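Local atomic coordinates of molinate hydrolase (Gulosibacter molinativorax, PDB entry 4UB9), a protein that hydrolyses the thiocarbamate pesticide molinate and, as a zinc-binding member of the amidohydrolase family, probably acts on carbon-nitrogen bonds other than peptide bonds. Residues 90-94 with 422-426; 94-99 with 369-375; 151-155 with 167-171; 328-333 with 404-410. Residue numbers count along the deposited sequence, not the author numbering.

How the contacts relate
Contacts 1, 2 and 4 form a connected group in the TIM-barrel-like amidohydrolase fold; contact 3 stands apart. Strand 88-95 runs through contacts 1 and 2, which share Val-94 and have centres about 12 Å apart. Contact 2 lies close to the centre of the chain and near the zinc, and it touches contact 4, centred about 13 Å away, where Gln-329 approaches Asp-373 and Asn-97. Strand 167-170 of contact 3 lies in the same sheet as strand 88-95, two strands along, and the centre of contact 3 is about 27 Å from that of contact 4. Along the chain, contact 1 spans the others while contacts 2 and 4, near the metal site, interlock, so distant segments meet in the barrel.

Contact 1. Residues 90-94 with 422-426; sequences LPGLV and GTANP
Thr-423 and Val-94 carry most of this interface, each with close to 80 Å² covered by the opposite segment. Residues 90-94 are extended: Leu-90 and Pro-91 form one piece of strand, Gly-92 breaks it (phi/psi -49/130), and the strand resumes at Leu-93 and Val-94. Across from them, Gly-422 is the first residue to leave helical geometry after helix 415-421, Thr-423 (-132/-84) makes the link, and the chain enters helix 424-429. The closest CA pair is Val-94 with Thr-423, 5.1 Å apart. One backbone hydrogen bond joins the segments, from Val-94 N to Gly-422 O at 2.9 Å. In the TIM-barrel-like amidohydrolase fold, this bond sets strand 88-95 against the junction between helices 415-421 and 424-429, more than 300 residues later in the chain. Val-94, with chi1 t, directs its CA-to-CB bond toward this junction; its CG2 lies 3.7 Å from Thr-423 O, and its CG1 packs 3.7 Å from Pro-426 CB in the first turn of the new helix. Although the CA-to-CB bond of Thr-423 points away, its p rotamer brings CG2 back to the strand, 4.0 Å from Pro-91 CG and 3.9 Å from CD2 of Leu-93, whose mt rotamer brings that methyl within reach. The hydroxyl OG1 of Thr-423 is hydrogen-bonded to Ile-419 O, in the preceding helix.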
loop_
_atom_site.group_PDB
_atom_site.type_symbol
_atom_site.label_atom_id
_atom_site.label_comp_id
_atom_site.label_asym_id
_atom_site.label_seq_id
_atom_site.Cartn_x
_atom_site.Cartn_y
_atom_site.Cartn_z
ATOM N N LEU A 90 0.317 -47.175 20.688
ATOM C CA LEU A 90 -0.760 -46.498 19.931
ATOM C C LEU A 90 -0.646 -46.776 18.444
ATOM O O LEU A 90 0.430 -47.209 17.970
ATOM C CB LEU A 90 -0.733 -45.011 20.151
ATOM C CG LEU A 90 -1.352 -44.484 21.446
ATOM C CD1 LEU A 90 -0.540 -44.904 22.682
ATOM C CD2 LEU A 90 -1.464 -42.973 21.400
ATOM N N PRO A 91 -1.737 -46.522 17.676
ATOM C CA PRO A 91 -1.609 -46.677 16.245
ATOM C C PRO A 91 -0.753 -45.566 15.734
ATOM O O PRO A 91 -0.602 -44.552 16.389
ATOM C CB PRO A 91 -3.043 -46.522 15.730
ATOM C CG PRO A 91 -3.920 -46.490 16.934
ATOM C CD PRO A 91 -3.068 -46.050 18.052
ATOM N N GLY A 92 -0.222 -45.749 14.542
ATOM C CA GLY A 92 0.413 -44.630 13.838
ATOM C C GLY A 92 -0.521 -43.405 13.839
ATOM O O GLY A 92 -1.729 -43.518 13.550
ATOM N N LEU A 93 0.012 -42.256 14.225
ATOM C CA LEU A 93 -0.799 -41.058 14.303
ATOM C C LEU A 93 -1.159 -40.564 12.898
ATOM O O LEU A 93 -0.443 -40.817 11.912
ATOM C CB LEU A 93 -0.138 -39.963 15.133
ATOM C CG LEU A 93 0.221 -40.401 16.563
ATOM C CD1 LEU A 93 0.901 -39.283 17.330
ATOM C CD2 LEU A 93 -0.974 -40.879 17.336
ATOM N N VAL A 94 -2.269 -39.831 12.848
ATOM C CA VAL A 94 -2.879 -39.412 11.577
ATOM C C VAL A 94 -3.351 -37.986 11.637
ATOM O O VAL A 94 -4.090 -37.584 12.554
ATOM C CB VAL A 94 -4.089 -40.306 11.219
ATOM C CG1 VAL A 94 -4.680 -39.900 9.873
ATOM C CG2 VAL A 94 -3.683 -41.778 11.184
ATOM N N GLY A 422 -7.242 -38.069 16.385
ATOM C CA GLY A 422 -5.962 -38.101 15.731
ATOM C C GLY A 422 -5.529 -39.448 15.226
ATOM O O GLY A 422 -4.396 -39.608 14.857
ATOM N N THR A 423 -6.400 -40.437 15.281
ATOM C CA THR A 423 -6.063 -41.749 14.768
ATOM C C THR A 423 -7.120 -42.334 13.866
ATOM O O THR A 423 -7.035 -42.262 12.668
ATOM C CB THR A 423 -5.778 -42.752 15.899
ATOM O OG1 THR A 423 -6.685 -42.542 16.972
ATOM C CG2 THR A 423 -4.390 -42.585 16.398
ATOM N N ALA A 424 -8.108 -42.943 14.488
ATOM C CA ALA A 424 -9.192 -43.594 13.812
ATOM C C ALA A 424 -10.103 -42.665 13.041
ATOM O O ALA A 424 -10.549 -43.000 11.987
ATOM C CB ALA A 424 -9.986 -44.426 14.790
ATOM N N ASN A 425 -10.396 -41.512 13.603
ATOM C CA ASN A 425 -11.398 -40.634 13.044
ATOM C C ASN A 425 -11.120 -40.044 11.666
ATOM O O ASN A 425 -11.978 -40.068 10.828
ATOM C CB ASN A 425 -11.770 -39.562 14.062
ATOM C CG ASN A 425 -12.404 -40.132 15.319
ATOM O OD1 ASN A 425 -12.745 -39.407 16.209
ATOM N ND2 ASN A 425 -12.545 -41.424 15.386
ATOM N N PRO A 426 -9.912 -39.568 11.418
ATOM C CA PRO A 426 -9.558 -39.126 10.081
ATOM C C PRO A 426 -9.633 -40.275 9.105
ATOM O O PRO A 426 -10.122 -40.113 8.008
ATOM C CB PRO A 426 -8.108 -38.684 10.212
ATOM C CG PRO A 426 -7.839 -38.586 11.653
ATOM C CD PRO A 426 -8.828 -39.382 12.394
#

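Contact 2. Residues 94-99 with 369-375; sequences VNGNVH and VLGTDAG
Asn-97, chi1 t, extends its amide to the carboxylate of Asp-373, its ND2 donating a hydrogen bond to OD1 of Asp-373 at 2.9 Å, although the position of that oxygen is not fully certain. The two backbones run in roughly the same direction, their end-to-end vectors 43° apart, with CA pairs Asn-97 and Gly-371 at 4.3 Å, Val-98 and Asp-373 at 4.7 Å, and His-99 and Gly-375 at 5.1 Å. The chain turns a corner at Gly-96, whose N donates to Leu-370 O at 2.8 Å; a CB there would clash with Leu-370 O. An Asx turn shapes this corner, Asn-97 N binding Asn-95 OD1 at 3.0 Å. Beyond it, Asn-97 O accepts from both Thr-372 N (3.1 Å) and Asp-373 N (2.9 Å), and His-99 N donates to Ala-374 O at 2.9 Å. Asp-373 has left-handed phi/psi (69/14), following Thr-372 at -135/-15. In an ST turn, Thr-372 OG1 (chi1 p) accepts from Ala-374 N at 3.1 Å; the same hydroxyl is also hydrogen-bonded to Asp-400. His-99 adopts chi1 m, and its ND1 makes a weak hydrogen bond to Asp-373 O at 3.4 Å. The side chain of Asp-373 comes within about 5 Å of the bound zinc, beside the ligand His-302. Such a junction of strand ends beside a metal is characteristic of the amidohydrolase TIM barrel, whose active site lies at the C-terminal ends of its strands.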
loop_
_atom_site.group_PDB
_atom_site.type_symbol
_atom_site.label_atom_id
_atom_site.label_comp_id
_atom_site.label_asym_id
_atom_site.label_seq_id
_atom_site.Cartn_x
_atom_site.Cartn_y
_atom_site.Cartn_z
ATOM N N VAL A 94 -2.269 -39.831 12.848
ATOM C CA VAL A 94 -2.879 -39.412 11.577
ATOM C C VAL A 94 -3.351 -37.986 11.637
ATOM O O VAL A 94 -4.090 -37.584 12.554
ATOM C CB VAL A 94 -4.089 -40.306 11.219
ATOM C CG1 VAL A 94 -4.680 -39.900 9.873
ATOM C CG2 VAL A 94 -3.683 -41.778 11.184
ATOM N N ASN A 95 -2.917 -37.210 10.659
ATOM C CA ASN A 95 -3.285 -35.792 10.600
ATOM C C ASN A 95 -4.221 -35.586 9.430
ATOM O O ASN A 95 -3.837 -35.784 8.277
ATOM C CB ASN A 95 -2.050 -34.892 10.438
ATOM C CG ASN A 95 -2.336 -33.433 10.747
ATOM O OD1 ASN A 95 -3.402 -32.881 10.392
ATOM N ND2 ASN A 95 -1.382 -32.778 11.422
ATOM N N GLY A 96 -5.408 -35.077 9.728
ATOM C CA GLY A 96 -6.455 -34.893 8.714
ATOM C C GLY A 96 -6.362 -33.666 7.821
ATOM O O GLY A 96 -7.146 -33.514 6.887
ATOM N N ASN A 97 -5.430 -32.772 8.124
ATOM C CA ASN A 97 -5.239 -31.579 7.328
ATOM C C ASN A 97 -3.910 -30.918 7.544
ATOM O O ASN A 97 -3.711 -30.172 8.500
ATOM C CB ASN A 97 -6.328 -30.560 7.580
ATOM C CG ASN A 97 -6.182 -29.331 6.700
ATOM O OD1 ASN A 97 -5.596 -29.391 5.635
ATOM N ND2 ASN A 97 -6.734 -28.229 7.135
ATOM N N VAL A 98 -3.021 -31.164 6.606
ATOM C CA VAL A 98 -1.744 -30.464 6.533
ATOM C C VAL A 98 -1.500 -29.850 5.158
ATOM O O VAL A 98 -2.219 -30.109 4.198
ATOM C CB VAL A 98 -0.542 -31.409 6.820
ATOM C CG1 VAL A 98 -0.741 -32.131 8.127
ATOM C CG2 VAL A 98 -0.348 -32.398 5.680
ATOM N N HIS A 99 -0.446 -29.050 5.075
ATOM C CA HIS A 99 0.029 -28.497 3.808
ATOM C C HIS A 99 1.542 -28.656 3.738
ATOM O O HIS A 99 2.306 -27.971 4.427
ATOM C CB HIS A 99 -0.374 -27.053 3.679
ATOM C CG HIS A 99 -1.851 -26.858 3.747
ATOM N ND1 HIS A 99 -2.470 -26.122 4.732
ATOM C CD2 HIS A 99 -2.843 -27.318 2.955
ATOM C CE1 HIS A 99 -3.778 -26.148 4.556
ATOM N NE2 HIS A 99 -4.030 -26.853 3.476
ATOM N N VAL A 369 -12.573 -34.601 13.902
ATOM C CA VAL A 369 -11.323 -35.002 13.272
ATOM C C VAL A 369 -10.191 -34.008 13.502
ATOM O O VAL A 369 -10.359 -32.791 13.444
ATOM C CB VAL A 369 -11.511 -35.136 11.774
ATOM C CG1 VAL A 369 -10.163 -35.238 11.043
ATOM C CG2 VAL A 369 -12.360 -36.369 11.495
ATOM N N LEU A 370 -9.014 -34.545 13.816
ATOM C CA LEU A 370 -7.848 -33.710 14.015
ATOM C C LEU A 370 -7.341 -33.206 12.669
ATOM O O LEU A 370 -7.084 -33.989 11.741
ATOM C CB LEU A 370 -6.729 -34.471 14.745
ATOM C CG LEU A 370 -5.450 -33.685 15.103
ATOM C CD1 LEU A 370 -4.795 -34.325 16.317
ATOM C CD2 LEU A 370 -4.429 -33.643 13.961
ATOM N N GLY A 371 -7.099 -31.905 12.621
ATOM C CA GLY A 371 -6.433 -31.260 11.480
ATOM C C GLY A 371 -5.994 -29.869 11.845
ATOM O O GLY A 371 -6.582 -29.246 12.705
ATOM N N THR A 372 -4.937 -29.388 11.193
ATOM C CA THR A 372 -4.256 -28.163 11.667
ATOM C C THR A 372 -3.871 -27.078 10.672
ATOM O O THR A 372 -3.515 -25.989 11.075
ATOM C CB THR A 372 -2.923 -28.555 12.329
ATOM O OG1 THR A 372 -2.134 -29.270 11.373
ATOM C CG2 THR A 372 -3.177 -29.433 13.567
ATOM N N ASP A 373 -3.889 -27.397 9.392
ATOM C CA ASP A 373 -3.423 -26.499 8.340
ATOM C C ASP A 373 -1.928 -26.354 8.439
ATOM O O ASP A 373 -1.354 -25.453 7.859
ATOM C CB ASP A 373 -4.114 -25.100 8.390
ATOM C CG ASP A 373 -5.400 -24.984 7.498
ATOM O OD1 ASP A 373 -5.529 -25.717 6.484
ATOM O OD2 ASP A 373 -6.289 -24.149 7.829
ATOM N N ALA A 374 -1.282 -27.228 9.197
ATOM C CA ALA A 374 0.127 -26.997 9.526
ATOM C C ALA A 374 1.051 -27.281 8.389
ATOM O O ALA A 374 0.767 -28.108 7.505
ATOM C CB ALA A 374 0.538 -27.801 10.734
ATOM N N GLY A 375 2.176 -26.601 8.424
ATOM C CA GLY A 375 3.216 -26.746 7.393
ATOM C C GLY A 375 4.596 -26.623 7.984
ATOM O O GLY A 375 4.773 -26.225 9.113
#

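Contact 3. Residues 151-155 with 167-171; sequences VTIAR and RIFFA
A beta-alpha-beta unit, strand 138-143, helix 148-159 and strand 167-170, sets this contact, in which the connecting helix lies over the strand that follows it. Segment 151-155 is regular helix, segment 167-170 is extended, and their axes approach to 8.6 Å with N-to-C directions 148° apart, so the chain doubles back. The nearest CA pairs are Arg-155 with Ile-168 at 5.3 Å and Val-151 with Phe-170 at 7.5 Å. On the strand, Ile-168 and Phe-170 direct their CA-to-CB bonds toward the helix, while that of Phe-169 points away. Phe-170, chi1 p and chi2 75°, is the largest bump: its ring fills the hollow bounded by Val-151, Thr-152 and Arg-155. Val-151, also p, sets CG1 over the ring face in a CH-pi contact, 3.6 Å from the ring centroid, and Thr-152 OG1 lies 3.3 Å from Phe-170 CZ while it is hydrogen-bonded to Leu-148 O. Ile-168, in the mt rotamer, is the smaller bump and fits between Val-151, Ala-154 and Arg-155; its CG2 is 4.4 Å from Val-151 CG2 and its CD1 4.5 Å from Ala-154 CB. Arg-155 folds along the strand, CB 3.7 Å from Ile-168 CB, and its NE forms a salt bridge with Asp-237. Phe-170 CE2 sits over one face of that guanidinium, 3.3 Å from Arg-155 NE.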
loop_
_atom_site.group_PDB
_atom_site.type_symbol
_atom_site.label_atom_id
_atom_site.label_comp_id
_atom_site.label_asym_id
_atom_site.label_seq_id
_atom_site.Cartn_x
_atom_site.Cartn_y
_atom_site.Cartn_z
ATOM N N VAL A 151 3.253 -32.723 -5.402
ATOM C CA VAL A 151 2.674 -33.575 -4.385
ATOM C C VAL A 151 2.431 -34.987 -4.918
ATOM O O VAL A 151 2.583 -35.967 -4.204
ATOM C CB VAL A 151 1.411 -32.979 -3.770
ATOM C CG1 VAL A 151 0.188 -33.209 -4.628
ATOM C CG2 VAL A 151 1.169 -33.562 -2.375
ATOM N N THR A 152 2.087 -35.090 -6.192
ATOM C CA THR A 152 1.944 -36.391 -6.859
ATOM C C THR A 152 3.280 -37.129 -6.899
ATOM O O THR A 152 3.410 -38.269 -6.454
ATOM C CB THR A 152 1.451 -36.227 -8.314
ATOM O OG1 THR A 152 0.172 -35.623 -8.296
ATOM C CG2 THR A 152 1.337 -37.566 -9.033
ATOM N N ILE A 153 4.297 -36.448 -7.406
ATOM C CA ILE A 153 5.669 -36.996 -7.422
ATOM C C ILE A 153 6.085 -37.548 -6.045
ATOM O O ILE A 153 6.632 -38.640 -5.928
ATOM C CB ILE A 153 6.691 -35.952 -7.860
ATOM C CG1 ILE A 153 6.491 -35.675 -9.352
ATOM C CG2 ILE A 153 8.114 -36.441 -7.616
ATOM C CD1 ILE A 153 7.246 -34.483 -9.902
ATOM N N ALA A 154 5.825 -36.750 -5.021
ATOM C CA ALA A 154 6.284 -37.043 -3.659
ATOM C C ALA A 154 5.515 -38.206 -3.053
ATOM O O ALA A 154 6.104 -39.075 -2.420
ATOM C CB ALA A 154 6.153 -35.830 -2.764
ATOM N N ARG A 155 4.201 -38.231 -3.230
ATOM C CA ARG A 155 3.465 -39.340 -2.645
ATOM C C ARG A 155 3.840 -40.650 -3.305
ATOM O O ARG A 155 3.941 -41.666 -2.625
ATOM C CB ARG A 155 1.970 -39.133 -2.598
ATOM C CG ARG A 155 1.205 -39.674 -3.740
ATOM C CD ARG A 155 0.089 -40.509 -3.276
ATOM N NE ARG A 155 -1.137 -40.118 -3.926
ATOM C CZ ARG A 155 -1.427 -40.178 -5.231
ATOM N NH1 ARG A 155 -0.551 -40.551 -6.121
ATOM N NH2 ARG A 155 -2.636 -39.830 -5.640
ATOM N N ARG A 167 3.069 -41.434 4.900
ATOM C CA ARG A 167 2.395 -41.624 3.634
ATOM C C ARG A 167 1.405 -40.470 3.439
ATOM O O ARG A 167 0.845 -39.895 4.394
ATOM C CB ARG A 167 1.751 -42.983 3.456
ATOM C CG ARG A 167 0.412 -43.174 4.085
ATOM C CD ARG A 167 -0.163 -44.547 3.727
ATOM N NE ARG A 167 0.661 -45.615 4.258
ATOM C CZ ARG A 167 0.833 -45.911 5.549
ATOM N NH1 ARG A 167 0.198 -45.253 6.514
ATOM N NH2 ARG A 167 1.648 -46.910 5.887
ATOM N N ILE A 168 1.258 -40.129 2.185
ATOM C CA ILE A 168 0.500 -38.985 1.754
ATOM C C ILE A 168 -0.709 -39.363 0.943
ATOM O O ILE A 168 -0.644 -40.174 0.033
ATOM C CB ILE A 168 1.339 -38.093 0.857
ATOM C CG1 ILE A 168 2.574 -37.617 1.588
ATOM C CG2 ILE A 168 0.530 -36.866 0.416
ATOM C CD1 ILE A 168 3.549 -36.892 0.685
ATOM N N PHE A 169 -1.806 -38.716 1.274
ATOM C CA PHE A 169 -2.969 -38.627 0.394
ATOM C C PHE A 169 -3.332 -37.164 0.204
ATOM O O PHE A 169 -3.272 -36.387 1.138
ATOM C CB PHE A 169 -4.147 -39.399 0.976
ATOM C CG PHE A 169 -3.844 -40.835 1.176
ATOM C CD1 PHE A 169 -3.689 -41.694 0.092
ATOM C CD2 PHE A 169 -3.676 -41.340 2.481
ATOM C CE1 PHE A 169 -3.371 -43.050 0.272
ATOM C CE2 PHE A 169 -3.348 -42.674 2.667
ATOM C CZ PHE A 169 -3.204 -43.537 1.565
ATOM N N PHE A 170 -3.740 -36.807 -1.015
ATOM C CA PHE A 170 -3.952 -35.404 -1.318
ATOM C C PHE A 170 -5.214 -35.040 -2.113
ATOM O O PHE A 170 -5.784 -35.853 -2.815
ATOM C CB PHE A 170 -2.716 -34.853 -1.978
ATOM C CG PHE A 170 -2.407 -35.477 -3.280
ATOM C CD1 PHE A 170 -3.152 -35.159 -4.402
ATOM C CD2 PHE A 170 -1.346 -36.333 -3.410
ATOM C CE1 PHE A 170 -2.841 -35.733 -5.631
ATOM C CE2 PHE A 170 -1.025 -36.905 -4.627
ATOM C CZ PHE A 170 -1.760 -36.608 -5.746
ATOM N N ALA A 171 -5.628 -33.793 -1.948
ATOM C CA ALA A 171 -6.695 -33.174 -2.747
ATOM C C ALA A 171 -6.196 -32.517 -4.001
ATOM O O ALA A 171 -6.966 -32.268 -4.926
ATOM C CB ALA A 171 -7.404 -32.098 -1.941
#

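Contact 4. Residues 328-333 with 404-410; sequences VQPTTI and WMQAMVE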
loop_
_atom_site.group_PDB
_atom_site.type_symbol
_atom_site.label_atom_id
_atom_site.label_comp_id
_atom_site.label_asym_id
_atom_site.label_seq_id
_atom_site.Cartn_x
_atom_site.Cartn_y
_atom_site.Cartn_z
ATOM N N VAL A 328 -11.847 -29.466 13.069
ATOM C CA VAL A 328 -11.810 -28.156 13.725
ATOM C C VAL A 328 -10.383 -27.845 14.050
ATOM O O VAL A 328 -9.541 -28.744 14.087
ATOM C CB VAL A 328 -12.629 -28.093 14.998
ATOM C CG1 VAL A 328 -14.067 -28.470 14.704
ATOM C CG2 VAL A 328 -12.054 -29.024 16.030
ATOM N N GLN A 329 -10.109 -26.550 14.141
ATOM C CA GLN A 329 -8.714 -26.046 14.260
ATOM C C GLN A 329 -8.684 -25.054 15.389
ATOM O O GLN A 329 -9.002 -23.884 15.203
ATOM C CB GLN A 329 -8.215 -25.405 12.982
ATOM C CG GLN A 329 -8.018 -26.460 11.911
ATOM C CD GLN A 329 -7.681 -25.908 10.549
ATOM O OE1 GLN A 329 -7.217 -24.780 10.413
ATOM N NE2 GLN A 329 -7.883 -26.714 9.548
ATOM N N PRO A 330 -8.397 -25.555 16.589
ATOM C CA PRO A 330 -8.426 -24.732 17.743
ATOM C C PRO A 330 -7.060 -24.202 18.096
ATOM O O PRO A 330 -6.026 -24.568 17.553
ATOM C CB PRO A 330 -8.877 -25.707 18.806
ATOM C CG PRO A 330 -8.110 -26.929 18.433
ATOM C CD PRO A 330 -8.170 -26.970 16.941
ATOM N N THR A 331 -7.114 -23.386 19.102
ATOM C CA THR A 331 -6.005 -22.679 19.589
ATOM C C THR A 331 -5.989 -22.913 21.113
ATOM O O THR A 331 -7.035 -23.016 21.741
ATOM C CB THR A 331 -6.254 -21.242 19.186
ATOM O OG1 THR A 331 -5.013 -20.578 18.985
ATOM C CG2 THR A 331 -7.132 -20.588 20.130
ATOM N N THR A 332 -4.809 -23.102 21.687
ATOM C CA THR A 332 -4.700 -23.309 23.129
ATOM C C THR A 332 -5.004 -22.026 23.853
ATOM O O THR A 332 -4.992 -20.933 23.284
ATOM C CB THR A 332 -3.305 -23.754 23.561
ATOM O OG1 THR A 332 -2.348 -22.749 23.231
ATOM C CG2 THR A 332 -2.906 -25.042 22.909
ATOM N N ILE A 333 -5.248 -22.138 25.137
ATOM C CA ILE A 333 -5.505 -20.936 25.964
ATOM C C ILE A 333 -4.386 -19.904 25.867
ATOM O O ILE A 333 -4.626 -18.727 25.682
ATOM C CB ILE A 333 -5.686 -21.346 27.442
ATOM C CG1 ILE A 333 -7.047 -22.054 27.592
ATOM C CG2 ILE A 333 -5.602 -20.132 28.372
ATOM C CD1 ILE A 333 -7.155 -22.930 28.828
ATOM N N TRP A 404 -2.934 -29.622 19.167
ATOM C CA TRP A 404 -4.393 -29.754 18.881
ATOM C C TRP A 404 -5.093 -30.528 20.007
ATOM O O TRP A 404 -6.081 -30.089 20.583
ATOM C CB TRP A 404 -4.588 -30.493 17.540
ATOM C CG TRP A 404 -5.998 -30.535 17.015
ATOM C CD1 TRP A 404 -6.525 -29.748 16.044
ATOM C CD2 TRP A 404 -7.025 -31.438 17.402
ATOM N NE1 TRP A 404 -7.822 -30.114 15.790
ATOM C CE2 TRP A 404 -8.154 -31.145 16.619
ATOM C CE3 TRP A 404 -7.096 -32.481 18.334
ATOM C CZ2 TRP A 404 -9.343 -31.837 16.744
ATOM C CZ3 TRP A 404 -8.269 -33.180 18.449
ATOM C CH2 TRP A 404 -9.387 -32.857 17.656
ATOM N N MET A 405 -4.503 -31.671 20.307
ATOM C CA MET A 405 -4.989 -32.550 21.378
ATOM C C MET A 405 -5.020 -31.859 22.709
ATOM O O MET A 405 -6.027 -31.833 23.404
ATOM C CB MET A 405 -4.144 -33.792 21.445
ATOM C CG MET A 405 -4.547 -34.793 20.367
ATOM S SD MET A 405 -3.648 -36.338 20.464
ATOM C CE MET A 405 -3.868 -37.073 18.863
ATOM N N GLN A 406 -3.953 -31.172 23.010
ATOM C CA GLN A 406 -3.903 -30.358 24.247
ATOM C C GLN A 406 -5.000 -29.307 24.259
ATOM O O GLN A 406 -5.732 -29.174 25.240
ATOM C CB GLN A 406 -2.507 -29.691 24.374
ATOM C CG GLN A 406 -2.399 -28.802 25.596
ATOM C CD GLN A 406 -1.059 -28.106 25.689
ATOM O OE1 GLN A 406 -0.044 -28.628 25.252
ATOM N NE2 GLN A 406 -1.075 -26.907 26.190
ATOM N N ALA A 407 -5.134 -28.554 23.150
ATOM C CA ALA A 407 -6.153 -27.477 23.089
ATOM C C ALA A 407 -7.555 -28.037 23.272
ATOM O O ALA A 407 -8.411 -27.441 23.912
ATOM C CB ALA A 407 -6.087 -26.753 21.777
ATOM N N MET A 408 -7.805 -29.181 22.644
ATOM C CA MET A 408 -9.163 -29.754 22.683
ATOM C C MET A 408 -9.497 -30.211 24.120
ATOM O O MET A 408 -10.550 -29.922 24.634
ATOM C CB MET A 408 -9.296 -30.882 21.651
ATOM C CG MET A 408 -9.318 -30.368 20.204
ATOM S SD MET A 408 -10.674 -29.204 19.867
ATOM C CE MET A 408 -11.924 -30.339 19.302
ATOM N N VAL A 409 -8.544 -30.890 24.742
ATOM C CA VAL A 409 -8.681 -31.345 26.101
ATOM C C VAL A 409 -8.876 -30.163 27.028
ATOM O O VAL A 409 -9.732 -30.218 27.882
ATOM C CB VAL A 409 -7.488 -32.185 26.528
ATOM C CG1 VAL A 409 -7.529 -32.470 28.033
ATOM C CG2 VAL A 409 -7.493 -33.487 25.739
ATOM N N GLU A 410 -8.136 -29.064 26.849
ATOM C CA GLU A 410 -8.412 -27.806 27.629
ATOM C C GLU A 410 -9.862 -27.344 27.518
ATOM O O GLU A 410 -10.392 -26.705 28.395
ATOM C CB GLU A 410 -7.552 -26.614 27.164
ATOM C CG GLU A 410 -6.061 -26.703 27.469
ATOM C CD GLU A 410 -5.216 -25.591 26.810
ATOM O OE1 GLU A 410 -5.761 -24.712 26.093
ATOM O OE2 GLU A 410 -3.982 -25.658 26.978
#
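Pro-330 forms the centre of the contact, pressed against helix 400-410. Its CG lies over the five-membered ring of Trp-404, a CH-pi contact 4.2 Å from the ring centroid, and the same atom reaches Ala-407 CB at 3.9 Å and Met-408 SD at 3.7 Å. On one flank Val-328 CG2 packs against Met-408 CE at 3.5 Å and Trp-404 CZ2 at 4.0 Å; on another Thr-332 CG2 meets Ala-407 CB at 3.8 Å. Farther out, Trp-404 NE1 donates a nearly straight hydrogen bond to Val-328 O at 2.8 Å. At the far end Glu-410 OE1 accepts from Ile-333 N, again at 2.8 Å, at the start of helix 333-341, where Thr-332 is the N-cap and its OG1 pairs with both Glu-392 and Gln-335 N. The loop after strand 326-328 has side-chain-to-backbone hydrogen bonds at its two ends around an apolar middle, consistent with a well-held loop around Gln-329, whose side chain lies about 4 Å from that of the zinc ligand His-302.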